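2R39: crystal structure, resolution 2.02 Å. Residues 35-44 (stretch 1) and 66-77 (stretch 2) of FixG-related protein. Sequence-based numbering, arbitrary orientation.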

# COMPACT_ATOMS: atom_id res chain seq x y z
N TYR A 35 7.24 2.41 -1.19
CA TYR A 35 6.11 2.60 -2.10
C TYR A 35 5.54 4.00 -1.94
O TYR A 35 5.68 4.62 -0.88
CB TYR A 35 4.99 1.60 -1.78
CG TYR A 35 5.43 0.16 -1.73
CD1 TYR A 35 5.37 -0.65 -2.86
CD2 TYR A 35 5.91 -0.40 -0.54
CE1 TYR A 35 5.78 -2.00 -2.81
CE2 TYR A 35 6.33 -1.74 -0.49
CZ TYR A 35 6.26 -2.52 -1.62
OH TYR A 35 6.66 -3.84 -1.56
N THR A 36 4.86 4.48 -2.98
CA THR A 36 3.97 5.63 -2.85
C THR A 36 2.57 5.27 -3.34
O THR A 36 2.39 4.84 -4.48
CB THR A 36 4.51 6.85 -3.60
OG1 THR A 36 5.84 7.13 -3.13
CG2 THR A 36 3.63 8.08 -3.35
N LEU A 37 1.59 5.40 -2.45
CA LEU A 37 0.19 5.24 -2.82
C LEU A 37 -0.40 6.58 -3.25
O LEU A 37 -0.19 7.58 -2.58
CB LEU A 37 -0.63 4.65 -1.66
CG LEU A 37 -0.15 3.39 -0.93
CD1 LEU A 37 -1.23 2.87 0.04
CD2 LEU A 37 0.28 2.30 -1.85
N LYS A 38 -1.12 6.61 -4.37
CA LYS A 38 -1.90 7.78 -4.77
C LYS A 38 -3.37 7.45 -4.62
O LYS A 38 -3.86 6.48 -5.21
CB LYS A 38 -1.58 8.16 -6.22
CG LYS A 38 -2.40 9.34 -6.76
CD LYS A 38 -2.04 9.66 -8.22
CE LYS A 38 -0.66 10.29 -8.34
NZ LYS A 38 -0.28 10.70 -9.75
N VAL A 39 -4.08 8.24 -3.83
CA VAL A 39 -5.48 7.96 -3.53
C VAL A 39 -6.34 9.16 -3.93
O VAL A 39 -6.00 10.30 -3.64
CB VAL A 39 -5.68 7.64 -2.02
CG1 VAL A 39 -7.15 7.62 -1.65
CG2 VAL A 39 -5.00 6.32 -1.63
N ILE A 40 -7.46 8.90 -4.59
CA ILE A 40 -8.39 9.98 -4.90
C ILE A 40 -9.82 9.68 -4.44
O ILE A 40 -10.31 8.56 -4.59
CB ILE A 40 -8.33 10.42 -6.39
CG1 ILE A 40 -9.40 11.49 -6.66
CG2 ILE A 40 -8.47 9.26 -7.35
CD1 ILE A 40 -9.12 12.30 -7.84
N ASN A 41 -10.45 10.69 -3.84
CA ASN A 41 -11.86 10.65 -3.53
C ASN A 41 -12.63 11.27 -4.71
O ASN A 41 -12.51 12.46 -4.97
CB ASN A 41 -12.12 11.46 -2.26
CG ASN A 41 -13.58 11.49 -1.85
OD1 ASN A 41 -14.49 11.04 -2.57
ND2 ASN A 41 -13.82 12.04 -0.67
N LYS A 42 -13.39 10.44 -5.42
CA LYS A 42 -14.08 10.92 -6.62
C LYS A 42 -15.53 11.31 -6.34
O LYS A 42 -16.30 11.58 -7.27
CB LYS A 42 -14.03 9.86 -7.72
CG LYS A 42 -12.62 9.54 -8.20
CD LYS A 42 -12.65 8.53 -9.34
CE LYS A 42 -11.31 7.88 -9.51
NZ LYS A 42 -11.16 7.43 -10.90
N THR A 43 -15.89 11.36 -5.06
CA THR A 43 -17.24 11.70 -4.62
C THR A 43 -17.26 13.16 -4.18
O THR A 43 -16.20 13.83 -4.11
CB THR A 43 -17.71 10.79 -3.47
OG1 THR A 43 -17.02 11.15 -2.24
CG2 THR A 43 -17.42 9.30 -3.79
N GLN A 44 -18.47 13.65 -3.86
CA GLN A 44 -18.65 15.04 -3.45
C GLN A 44 -18.74 15.16 -1.92
O GLN A 44 -19.04 16.23 -1.41
CB GLN A 44 -19.87 15.67 -4.13
CG GLN A 44 -19.76 15.79 -5.64
CD GLN A 44 -18.51 16.56 -6.09
OE1 GLN A 44 -17.66 16.01 -6.85
NE2 GLN A 44 -18.41 17.83 -5.62
N THR A 66 -5.17 4.50 7.84
CA THR A 66 -6.55 4.94 7.79
C THR A 66 -6.48 6.43 7.52
O THR A 66 -5.75 7.15 8.20
CB THR A 66 -7.26 4.68 9.15
OG1 THR A 66 -7.29 3.27 9.41
CG2 THR A 66 -8.69 5.18 9.12
N ILE A 67 -7.26 6.90 6.54
CA ILE A 67 -7.19 8.31 6.11
C ILE A 67 -8.57 8.92 5.87
O ILE A 67 -9.51 8.20 5.54
CB ILE A 67 -6.36 8.46 4.80
CG1 ILE A 67 -6.81 7.43 3.75
CG2 ILE A 67 -4.88 8.28 5.07
CD1 ILE A 67 -6.16 7.58 2.39
N GLN A 68 -8.68 10.23 6.08
CA GLN A 68 -9.86 11.00 5.69
C GLN A 68 -9.52 11.83 4.45
O GLN A 68 -8.54 12.59 4.45
CB GLN A 68 -10.30 11.96 6.82
CG GLN A 68 -11.24 11.35 7.84
CD GLN A 68 -11.73 12.36 8.85
OE1 GLN A 68 -11.75 13.58 8.59
NE2 GLN A 68 -12.16 11.88 10.01
N VAL A 69 -10.33 11.69 3.40
CA VAL A 69 -10.04 12.34 2.11
C VAL A 69 -11.20 13.25 1.68
O VAL A 69 -12.35 12.83 1.68
CB VAL A 69 -9.75 11.28 1.01
CG1 VAL A 69 -9.22 11.94 -0.27
CG2 VAL A 69 -8.75 10.26 1.52
N GLU A 70 -10.87 14.49 1.32
CA GLU A 70 -11.87 15.50 0.94
C GLU A 70 -12.37 15.27 -0.49
O GLU A 70 -11.69 14.61 -1.28
CB GLU A 70 -11.28 16.91 1.09
CG GLU A 70 -11.01 17.35 2.53
CD GLU A 70 -12.27 17.65 3.32
OE1 GLU A 70 -13.29 18.05 2.71
OE2 GLU A 70 -12.24 17.51 4.56
N PRO A 71 -13.56 15.80 -0.83
CA PRO A 71 -14.08 15.65 -2.21
C PRO A 71 -13.06 16.10 -3.26
O PRO A 71 -12.56 17.23 -3.20
CB PRO A 71 -15.31 16.56 -2.23
CG PRO A 71 -15.73 16.68 -0.83
CD PRO A 71 -14.51 16.51 0.04
N GLY A 72 -12.75 15.19 -4.21
CA GLY A 72 -11.81 15.50 -5.28
C GLY A 72 -10.35 15.58 -4.86
O GLY A 72 -9.45 15.75 -5.75
N GLU A 73 -10.11 15.47 -3.51
CA GLU A 73 -8.74 15.52 -3.01
C GLU A 73 -7.91 14.33 -3.52
O GLU A 73 -8.36 13.18 -3.51
CB GLU A 73 -8.73 15.54 -1.48
CG GLU A 73 -7.34 15.58 -0.86
CD GLU A 73 -7.38 15.67 0.64
OE1 GLU A 73 -8.30 15.08 1.26
OE2 GLU A 73 -6.49 16.34 1.22
N VAL A 74 -6.70 14.65 -3.99
CA VAL A 74 -5.71 13.65 -4.36
C VAL A 74 -4.62 13.64 -3.29
O VAL A 74 -4.00 14.67 -3.02
CB VAL A 74 -5.09 13.95 -5.76
CG1 VAL A 74 -4.04 12.92 -6.13
CG2 VAL A 74 -6.17 13.99 -6.82
N LEU A 75 -4.42 12.48 -2.66
CA LEU A 75 -3.40 12.31 -1.63
C LEU A 75 -2.21 11.48 -2.13
O LEU A 75 -2.37 10.52 -2.88
CB LEU A 75 -3.99 11.66 -0.37
CG LEU A 75 -4.99 12.41 0.51
CD1 LEU A 75 -5.46 11.49 1.64
CD2 LEU A 75 -4.38 13.67 1.08
N ASN A 76 -1.03 11.85 -1.67
CA ASN A 76 0.20 11.18 -2.04
C ASN A 76 0.83 10.59 -0.79
O ASN A 76 1.21 11.33 0.13
CB ASN A 76 1.14 12.18 -2.69
CG ASN A 76 2.26 11.50 -3.44
OD1 ASN A 76 3.43 11.62 -3.07
ND2 ASN A 76 1.90 10.79 -4.50
N LEU A 77 0.94 9.26 -0.75
CA LEU A 77 1.27 8.57 0.50
C LEU A 77 2.50 7.68 0.43
O LEU A 77 2.40 6.48 0.10
CB LEU A 77 0.06 7.78 1.01
CG LEU A 77 -1.30 8.49 1.09
CD1 LEU A 77 -2.41 7.52 1.41
CD2 LEU A 77 -1.28 9.66 2.10

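Val39 lies at the apolar centre of the contact: its CG1 packs 4.2 Å from Ile67 CD1 and 4.4 Å from Val69 CG2, while its CG2 lies 4.2 Å from Leu77 CD1. One valine thus touches both strands of stretch 2, 66-69 and 74-77. Leu37 extends this face, its CB 4.2 Å from Leu77 CB. These are van der Waals contacts, and burying such side chains together keeps hydrocarbon from water.

Beneath them, strand 35-41 runs antiparallel to strand 74-77, the axes 4.6 Å apart at closest approach. Leu37 and Leu77 form a hydrogen-bonded pair, Leu37 N to Leu77 O at 2.9 Å and Leu77 N to Leu37 O at 2.7 Å. Val39 and Leu75 repeat the pattern: Val39 N donates to Leu75 O at 3.0 Å, Leu75 N to Val39 O at 2.9 Å. Between these rungs, CA-H...O contacts such as Lys38 CA to Leu75 O, 3.4 Å, fill in the ladder. The alternation of side chains sends Lys38, Ile40, Val74 and Asn76 to the other face, where Ile40 CD1 meets Val74 CG2 at 3.5 Å and the aliphatic part of Lys38 brings CG within 4.0 Å of Val74 CG1.

At the polar edge, Asn41 joins the strand end to the type II turn from Glu70 to Glu73. Asn41 N donates to Glu73 O at 3.3 Å, Asn41 O accepts a weak hydrogen bond from Gly72 N at 2.8 Å, and Asn41 ND2 donates to Val69 O at 2.9 Å. Asn41 OD1 meanwhile accepts from Thr43 N at 2.9 Å and Thr43 OG1 at 2.6 Å, tying the side-chain amide to the loop that follows the strand. The turn is braced internally by Glu73 N to Glu70 O, 2.9 Å, and Glu70 N to Glu73 OE1, 2.6 Å; the positive phi of Gly72 suits glycine.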